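Putative oxidoreductase (Thermus thermophilus, PDB 2ISM) folds as a beta-propeller with a bound calcium ion and is probably an oxidoreductase whose own role is not established. Local coordinates at residues E89-A94 with V107-H112; L119-L124 with T175-P180; R277-V282 with R292-G297. One frame throughout, in Å; residues are numbered along the deposited sequence.

Interactions 1 and 2 lie side by side, about 9 Å between centres, and share a four-stranded propeller blade: 89-94 and 107-112 pair two of its strands, while 119-124 takes an edge strand across to a loop of the next blade. Interaction 3 is on the opposite side of the chain's centre, its centre about 32 Å from that of interaction 1, and pairs the inner strands of another blade. Both hairpins are buried, with two reciprocal pairs of backbone bonds in interaction 1 and one in interaction 3. Each lays an arginine's aliphatic part over a tyrosine, but only in interaction 1 does a guanidinium also stack flat on a ring. Interaction 2 is a smaller surface contact, held by a stretched salt bridge and a valine against a glycine.

Interaction 1 (E89-A94 with V107-H112); sequences EPYVYA and VVRLRH
Arg109 lies between two tyrosines of 89-94 and uses each one differently. Its guanidinium rests flat on the Tyr91 ring, CZ 3.6 Å from the ring centroid and almost on the normal, a cation-pi stack with the planes only 14° apart. Nearer the backbone in the same side chain, Arg109 CG sits over the face of the Tyr93 ring, 4.0 Å from its centroid. CG is anti to the backbone N (chi1 -173°), which lays the start of the side chain alongside Tyr93. The Tyr93 hydroxyl then meets the guanidinium edge-on: Arg109 NH1 donates to Tyr93 OH at 3.3 Å, nearly straight and in the guanidinium plane. That hydroxyl is also bonded to Pro176 O. The stronger partners of Arg109 are acids, Asp120 at NE and Glu177 at NH1, so a charge in a buried place is answered at its edge while the aromatic ring covers a face. Arginine, flat and donor-rich, suits both roles. Arg111 makes looser contacts: its NH1 packs 3.4 Å from Pro90 CG, and its NH2 comes close to Tyr91 OH at an angle too poor for a bond.

The backbone bonds come in reciprocal pairs. Leu110 N reaches Val92 O at 2.8 Å, Val108 N reaches Ala94 O at 2.8 Å, and both are returned. Tyr93 and Arg109, a non-hydrogen-bonded pair, turn their polar backbone atoms outward, to Ala81 and Asp120. At the far end His112 ND1 is bonded to Tyr64 OH.

These are the two inner strands of a four-stranded antiparallel blade, flanked by 77-82 and 117-127. On the face opposite the tyrosines, Val92 and Ala94 pack on Leu80, and Leu110 reaches Ala65 of strand 60-66 in the adjoining sheet.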
# COMPACT_ATOMS: atom_id res chain seq x y z
N GLU B 89 -20.33 -21.32 1.57
CA GLU B 89 -21.69 -20.85 1.39
C GLU B 89 -21.52 -20.32 -0.03
O GLU B 89 -21.06 -19.20 -0.23
CB GLU B 89 -22.00 -19.71 2.36
CG GLU B 89 -21.92 -20.09 3.84
CD GLU B 89 -23.09 -20.93 4.30
OE1 GLU B 89 -23.92 -21.34 3.46
OE2 GLU B 89 -23.19 -21.19 5.52
N PRO B 90 -21.84 -21.15 -1.03
CA PRO B 90 -21.73 -20.85 -2.46
C PRO B 90 -22.82 -19.84 -2.76
O PRO B 90 -23.94 -20.22 -3.12
CB PRO B 90 -21.97 -22.21 -3.10
CG PRO B 90 -23.02 -22.77 -2.23
CD PRO B 90 -22.50 -22.46 -0.84
N TYR B 91 -22.50 -18.56 -2.65
CA TYR B 91 -23.50 -17.54 -2.90
C TYR B 91 -22.83 -16.25 -3.35
O TYR B 91 -21.84 -15.81 -2.75
CB TYR B 91 -24.51 -17.25 -1.79
CG TYR B 91 -25.32 -18.46 -1.39
CD1 TYR B 91 -26.26 -19.01 -2.27
CD2 TYR B 91 -25.13 -19.08 -0.15
CE1 TYR B 91 -26.98 -20.15 -1.92
CE2 TYR B 91 -25.85 -20.22 0.20
CZ TYR B 91 -26.77 -20.75 -0.69
OH TYR B 91 -27.48 -21.88 -0.35
N VAL B 92 -23.36 -15.68 -4.42
CA VAL B 92 -22.88 -14.42 -4.97
C VAL B 92 -24.07 -13.47 -4.88
O VAL B 92 -25.16 -13.78 -5.38
CB VAL B 92 -22.46 -14.56 -6.45
CG1 VAL B 92 -22.07 -13.19 -7.01
CG2 VAL B 92 -21.28 -15.52 -6.57
N TYR B 93 -23.88 -12.33 -4.23
CA TYR B 93 -24.96 -11.36 -4.08
C TYR B 93 -24.87 -10.30 -5.16
O TYR B 93 -23.79 -9.91 -5.58
CB TYR B 93 -24.91 -10.72 -2.69
CG TYR B 93 -25.26 -11.70 -1.59
CD1 TYR B 93 -26.49 -11.62 -0.92
CD2 TYR B 93 -24.38 -12.72 -1.23
CE1 TYR B 93 -26.82 -12.52 0.08
CE2 TYR B 93 -24.71 -13.64 -0.23
CZ TYR B 93 -25.93 -13.53 0.42
OH TYR B 93 -26.26 -14.44 1.39
N ALA B 94 -26.03 -9.84 -5.61
CA ALA B 94 -26.08 -8.81 -6.64
C ALA B 94 -27.28 -7.91 -6.42
O ALA B 94 -28.34 -8.37 -5.98
CB ALA B 94 -26.16 -9.46 -8.02
N VAL B 107 -32.07 -7.06 -4.04
CA VAL B 107 -30.80 -7.72 -3.85
C VAL B 107 -31.13 -9.18 -4.03
O VAL B 107 -32.04 -9.70 -3.38
CB VAL B 107 -30.24 -7.52 -2.42
CG1 VAL B 107 -29.00 -8.39 -2.24
CG2 VAL B 107 -29.88 -6.05 -2.20
N VAL B 108 -30.42 -9.84 -4.93
CA VAL B 108 -30.65 -11.25 -5.18
C VAL B 108 -29.39 -12.01 -4.82
O VAL B 108 -28.34 -11.42 -4.56
CB VAL B 108 -31.02 -11.53 -6.65
CG1 VAL B 108 -32.35 -10.86 -6.99
CG2 VAL B 108 -29.92 -11.02 -7.58
N ARG B 109 -29.50 -13.33 -4.81
CA ARG B 109 -28.39 -14.19 -4.49
C ARG B 109 -28.33 -15.29 -5.55
O ARG B 109 -29.37 -15.84 -5.92
CB ARG B 109 -28.61 -14.80 -3.10
CG ARG B 109 -27.47 -15.60 -2.56
CD ARG B 109 -27.69 -15.92 -1.09
NE ARG B 109 -28.54 -17.08 -0.85
CZ ARG B 109 -28.72 -17.63 0.35
NH1 ARG B 109 -28.10 -17.12 1.40
NH2 ARG B 109 -29.50 -18.70 0.49
N LEU B 110 -27.14 -15.59 -6.05
CA LEU B 110 -26.96 -16.65 -7.05
C LEU B 110 -26.18 -17.79 -6.42
O LEU B 110 -25.32 -17.57 -5.56
CB LEU B 110 -26.17 -16.14 -8.26
CG LEU B 110 -26.64 -14.93 -9.07
CD1 LEU B 110 -25.88 -14.90 -10.39
CD2 LEU B 110 -28.13 -15.00 -9.33
N ARG B 111 -26.46 -19.02 -6.85
CA ARG B 111 -25.73 -20.17 -6.33
C ARG B 111 -24.52 -20.39 -7.23
O ARG B 111 -24.64 -20.51 -8.45
CB ARG B 111 -26.63 -21.42 -6.32
CG ARG B 111 -25.87 -22.72 -6.00
CD ARG B 111 -26.81 -23.90 -5.88
NE ARG B 111 -27.49 -23.93 -4.59
CZ ARG B 111 -26.91 -24.27 -3.44
NH1 ARG B 111 -25.63 -24.62 -3.43
NH2 ARG B 111 -27.60 -24.25 -2.31
N HIS B 112 -23.34 -20.43 -6.61
CA HIS B 112 -22.08 -20.62 -7.32
C HIS B 112 -21.89 -22.07 -7.74
O HIS B 112 -21.97 -22.98 -6.91
CB HIS B 112 -20.92 -20.19 -6.41
CG HIS B 112 -19.57 -20.37 -7.02
ND1 HIS B 112 -19.12 -19.63 -8.09
CD2 HIS B 112 -18.55 -21.20 -6.69
CE1 HIS B 112 -17.89 -19.99 -8.39
NE2 HIS B 112 -17.52 -20.94 -7.56

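Interaction 2 (L119-L124 with T175-P180); sequences LDRVVL and TPEGEP
Arg121 and Val123, on strand 117-127, an edge strand of one blade, meet Glu177 and Gly178 of a type I turn that follows strand 170-174 of the next. Asp120 and Arg121 together face Arg109 in a classic beta bulge, and the Arg121 side chain starts out toward the turn. Its CG stands between the backbone N and the carbonyl carbon (chi1 79°), the crowded position, and the side chain bends at chi3. Arg121 NH1 then lies 3.5 Å from Glu177 OE1, a salt bridge whose hydrogen bond is weak. The two side chains cross at about a right angle with their flat ends 35° apart, unlike a paired, coplanar grip. The guanidinium also turns an edge to the turn's backbone, facing Glu177 O at a doubtfully short distance.

Two residues on, Val123 supplies the apolar part. Its CG1, anti to the backbone N, presses to 3.4 Å from Gly178 CA, tighter than usual for two carbons. Gly178 has a positive phi of 99°; a CB here would run into Val123 O and, at these backbone angles, into the carbonyl of Glu177, so glycine suits the place. Val123 and Leu124 both face Val107 in a second classic bulge, where the chain turns a corner; the Leu124 side chain packs on Leu172 and Leu174 of strand 170-174.

The receiving turn is braced internally. Gly178 N bonds to Thr175 O at 2.9 Å, and Thr175 OG1 accepts from Glu179 N at 3.3 Å. Pro176, with its fixed phi, suits the first corner.

Glu177 has a stronger partner in Arg109, at OE2, and stands between two arginines. One acid may therefore ease the repulsion between the neighbouring Arg109 and Arg121, though the long reach to Arg121 suggests a modest attraction at this surface.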
# COMPACT_ATOMS: atom_id res chain seq x y z
N LEU B 119 -29.47 -18.00 -10.50
CA LEU B 119 -30.34 -17.35 -9.53
C LEU B 119 -30.79 -18.33 -8.45
O LEU B 119 -31.29 -19.41 -8.75
CB LEU B 119 -31.57 -16.77 -10.22
CG LEU B 119 -31.89 -15.29 -10.01
CD1 LEU B 119 -33.28 -15.01 -10.55
CD2 LEU B 119 -31.82 -14.93 -8.53
N ASP B 120 -30.59 -17.94 -7.19
CA ASP B 120 -31.01 -18.78 -6.08
C ASP B 120 -32.32 -18.21 -5.54
O ASP B 120 -33.35 -18.89 -5.55
CB ASP B 120 -29.94 -18.77 -4.98
CG ASP B 120 -30.38 -19.51 -3.73
OD1 ASP B 120 -30.85 -20.66 -3.85
OD2 ASP B 120 -30.26 -18.93 -2.63
N ARG B 121 -32.28 -16.96 -5.08
CA ARG B 121 -33.49 -16.32 -4.57
C ARG B 121 -33.29 -14.83 -4.31
O ARG B 121 -32.16 -14.33 -4.29
CB ARG B 121 -33.94 -17.00 -3.28
CG ARG B 121 -33.16 -16.59 -2.04
CD ARG B 121 -33.90 -17.04 -0.79
NE ARG B 121 -33.71 -16.11 0.33
CZ ARG B 121 -32.72 -16.18 1.21
NH1 ARG B 121 -31.81 -17.14 1.11
NH2 ARG B 121 -32.63 -15.29 2.18
N VAL B 122 -34.39 -14.12 -4.12
CA VAL B 122 -34.35 -12.70 -3.83
C VAL B 122 -34.07 -12.58 -2.33
O VAL B 122 -34.70 -13.27 -1.52
CB VAL B 122 -35.69 -12.01 -4.17
CG1 VAL B 122 -35.61 -10.53 -3.83
CG2 VAL B 122 -36.00 -12.20 -5.64
N VAL B 123 -33.12 -11.73 -1.97
CA VAL B 123 -32.72 -11.52 -0.58
C VAL B 123 -33.52 -10.38 0.05
O VAL B 123 -33.91 -10.46 1.22
CB VAL B 123 -31.21 -11.22 -0.50
CG1 VAL B 123 -30.80 -10.93 0.93
CG2 VAL B 123 -30.43 -12.41 -1.04
N LEU B 124 -33.74 -9.32 -0.72
CA LEU B 124 -34.52 -8.17 -0.27
C LEU B 124 -35.16 -7.59 -1.52
O LEU B 124 -34.46 -7.24 -2.48
CB LEU B 124 -33.63 -7.10 0.39
CG LEU B 124 -34.39 -5.81 0.73
CD1 LEU B 124 -35.57 -6.13 1.64
CD2 LEU B 124 -33.46 -4.80 1.41
N THR B 175 -28.55 -9.39 7.48
CA THR B 175 -27.74 -10.56 7.77
C THR B 175 -27.58 -11.14 6.36
O THR B 175 -28.30 -10.73 5.44
CB THR B 175 -28.48 -11.60 8.62
OG1 THR B 175 -29.61 -12.10 7.88
CG2 THR B 175 -28.96 -10.98 9.93
N PRO B 176 -26.64 -12.07 6.16
CA PRO B 176 -26.47 -12.63 4.82
C PRO B 176 -27.74 -13.31 4.30
O PRO B 176 -27.88 -13.53 3.10
CB PRO B 176 -25.31 -13.61 5.01
CG PRO B 176 -24.49 -12.93 6.06
CD PRO B 176 -25.54 -12.49 7.05
N GLU B 177 -28.65 -13.64 5.21
CA GLU B 177 -29.90 -14.29 4.82
C GLU B 177 -31.00 -13.30 4.45
O GLU B 177 -32.09 -13.69 4.04
CB GLU B 177 -30.39 -15.22 5.94
CG GLU B 177 -29.53 -16.46 6.13
CD GLU B 177 -29.43 -17.29 4.86
OE1 GLU B 177 -30.48 -17.64 4.29
OE2 GLU B 177 -28.29 -17.59 4.44
N GLY B 178 -30.71 -12.00 4.59
CA GLY B 178 -31.69 -10.99 4.22
C GLY B 178 -32.51 -10.38 5.34
O GLY B 178 -33.26 -9.44 5.11
N GLU B 179 -32.37 -10.90 6.55
CA GLU B 179 -33.12 -10.37 7.68
C GLU B 179 -32.48 -9.09 8.21
O GLU B 179 -31.27 -8.87 8.04
CB GLU B 179 -33.18 -11.40 8.80
CG GLU B 179 -34.04 -12.61 8.49
CD GLU B 179 -35.51 -12.26 8.34
OE1 GLU B 179 -36.10 -11.77 9.32
OE2 GLU B 179 -36.07 -12.46 7.24
N PRO B 180 -33.28 -8.21 8.83
CA PRO B 180 -32.73 -6.97 9.38
C PRO B 180 -31.62 -7.39 10.34
O PRO B 180 -31.81 -8.31 11.14
CB PRO B 180 -33.91 -6.35 10.10
CG PRO B 180 -35.07 -6.80 9.28
CD PRO B 180 -34.75 -8.24 8.99

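Interaction 3 (R277-V282 with R292-G297); sequences RGDLYV and RLVLEG
A beta hairpin, strands 279-284 and 289-298, is fastened here by the hydrogen-bonded pair Leu280 and Leu293. Leu293 N donates to Leu280 O at 2.7 Å, and the return bond, Leu280 N to Leu293 O, is longer at 3.1 Å but straighter, 170° at the hydrogen. Their side chains share one face of the sheet, CB to CB 4.1 Å, and Leu293 CD1 touches Val282 CG2 there; branched aliphatic residues fill this layer without polar groups to satisfy.

The other face carries Tyr281 and Arg292, a non-hydrogen-bonded pair pointing the same way. Arg292 CG is anti to the backbone N (chi1 176°) and lies over the face of the Tyr281 ring, offset toward its rim. The bend at chi3 brings NE to the phenol, and Arg292 NE donates to Tyr281 OH at 2.9 Å, somewhat out of the guanidinium plane; NH2 adds a weak bond to the same oxygen. These are the inner strands of a four-stranded propeller blade, and an edge strand of the blade, 301-312, gives Arg292 NH1 its charged partner, Glu308. Asp279 is a looser neighbour: its OD2 lies 4.1 Å from Arg292 NE, beyond a salt bridge.

Toward the turn from strand 270-276 the direct ladder gives way to a water. It accepts from Leu295 N at 2.7 Å and is hydrogen-bonded to Gly278 O and, at 2.9 Å, to Asp279 OD1. Gly278 takes a positive phi that favours glycine, and the short carboxylate of Asp279 reaches the water beside the strand. Leu295 CD1 turns back to Leu280 CB, and both leucines pack on Phe275.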
# COMPACT_ATOMS: atom_id res chain seq x y z
N ARG B 277 -3.40 1.98 1.35
CA ARG B 277 -2.17 2.56 1.86
C ARG B 277 -2.36 3.73 2.83
O ARG B 277 -1.67 4.75 2.74
CB ARG B 277 -1.29 2.99 0.68
CG ARG B 277 -0.91 1.81 -0.20
CD ARG B 277 -0.00 2.18 -1.35
NE ARG B 277 0.29 1.01 -2.17
CZ ARG B 277 1.04 1.04 -3.27
NH1 ARG B 277 1.58 2.18 -3.67
NH2 ARG B 277 1.24 -0.07 -3.97
N GLY B 278 -3.29 3.56 3.76
CA GLY B 278 -3.54 4.59 4.76
C GLY B 278 -4.34 5.80 4.30
O GLY B 278 -4.62 6.69 5.10
N ASP B 279 -4.70 5.83 3.02
CA ASP B 279 -5.46 6.95 2.49
C ASP B 279 -6.81 6.49 1.95
O ASP B 279 -7.00 5.30 1.69
CB ASP B 279 -4.68 7.66 1.38
CG ASP B 279 -3.36 8.22 1.86
OD1 ASP B 279 -3.36 8.97 2.86
OD2 ASP B 279 -2.32 7.91 1.24
N LEU B 280 -7.73 7.43 1.79
CA LEU B 280 -9.05 7.11 1.27
C LEU B 280 -9.12 7.54 -0.19
O LEU B 280 -8.99 8.72 -0.50
CB LEU B 280 -10.12 7.85 2.08
CG LEU B 280 -11.60 7.60 1.73
CD1 LEU B 280 -11.86 6.11 1.61
CD2 LEU B 280 -12.48 8.23 2.81
N TYR B 281 -9.31 6.57 -1.08
CA TYR B 281 -9.38 6.85 -2.51
C TYR B 281 -10.83 6.92 -2.97
O TYR B 281 -11.64 6.09 -2.58
CB TYR B 281 -8.63 5.78 -3.30
CG TYR B 281 -7.13 5.87 -3.17
CD1 TYR B 281 -6.34 6.25 -4.26
CD2 TYR B 281 -6.50 5.60 -1.96
CE1 TYR B 281 -4.96 6.35 -4.15
CE2 TYR B 281 -5.11 5.71 -1.83
CZ TYR B 281 -4.35 6.08 -2.93
OH TYR B 281 -2.99 6.19 -2.82
N VAL B 282 -11.14 7.91 -3.81
CA VAL B 282 -12.49 8.08 -4.30
C VAL B 282 -12.52 8.18 -5.82
O VAL B 282 -11.93 9.09 -6.40
CB VAL B 282 -13.13 9.36 -3.71
CG1 VAL B 282 -14.57 9.52 -4.20
CG2 VAL B 282 -13.09 9.30 -2.20
N ARG B 292 -7.17 11.01 -3.96
CA ARG B 292 -6.61 10.46 -2.74
C ARG B 292 -6.89 11.47 -1.63
O ARG B 292 -6.50 12.63 -1.73
CB ARG B 292 -5.10 10.26 -2.89
CG ARG B 292 -4.39 9.77 -1.64
CD ARG B 292 -2.87 9.87 -1.76
NE ARG B 292 -2.32 8.96 -2.76
CZ ARG B 292 -1.83 9.34 -3.94
NH1 ARG B 292 -1.81 10.63 -4.27
NH2 ARG B 292 -1.36 8.44 -4.78
N LEU B 293 -7.60 11.03 -0.59
CA LEU B 293 -7.91 11.91 0.53
C LEU B 293 -6.99 11.55 1.69
O LEU B 293 -7.00 10.42 2.18
CB LEU B 293 -9.38 11.75 0.96
CG LEU B 293 -10.45 12.54 0.21
CD1 LEU B 293 -10.42 12.21 -1.28
CD2 LEU B 293 -11.81 12.20 0.79
N VAL B 294 -6.18 12.51 2.11
CA VAL B 294 -5.25 12.29 3.22
C VAL B 294 -5.97 12.65 4.50
O VAL B 294 -6.38 13.80 4.70
CB VAL B 294 -3.99 13.16 3.07
CG1 VAL B 294 -2.99 12.83 4.17
CG2 VAL B 294 -3.37 12.94 1.69
N LEU B 295 -6.12 11.67 5.38
CA LEU B 295 -6.83 11.88 6.63
C LEU B 295 -5.95 12.07 7.86
O LEU B 295 -4.82 11.57 7.93
CB LEU B 295 -7.76 10.69 6.90
CG LEU B 295 -8.65 10.21 5.74
CD1 LEU B 295 -9.46 9.01 6.21
CD2 LEU B 295 -9.55 11.33 5.27
N GLU B 296 -6.48 12.80 8.83
CA GLU B 296 -5.80 13.06 10.08
C GLU B 296 -6.85 12.97 11.17
O GLU B 296 -7.94 13.52 11.04
CB GLU B 296 -5.17 14.45 10.09
CG GLU B 296 -4.57 14.83 11.44
CD GLU B 296 -3.77 16.12 11.40
OE1 GLU B 296 -2.75 16.16 10.69
OE2 GLU B 296 -4.17 17.09 12.08
N GLY B 297 -6.53 12.25 12.24
CA GLY B 297 -7.48 12.12 13.33
C GLY B 297 -7.52 10.75 13.96
O GLY B 297 -6.55 10.00 13.94
O HOH W 1 -4.86 9.29 5.27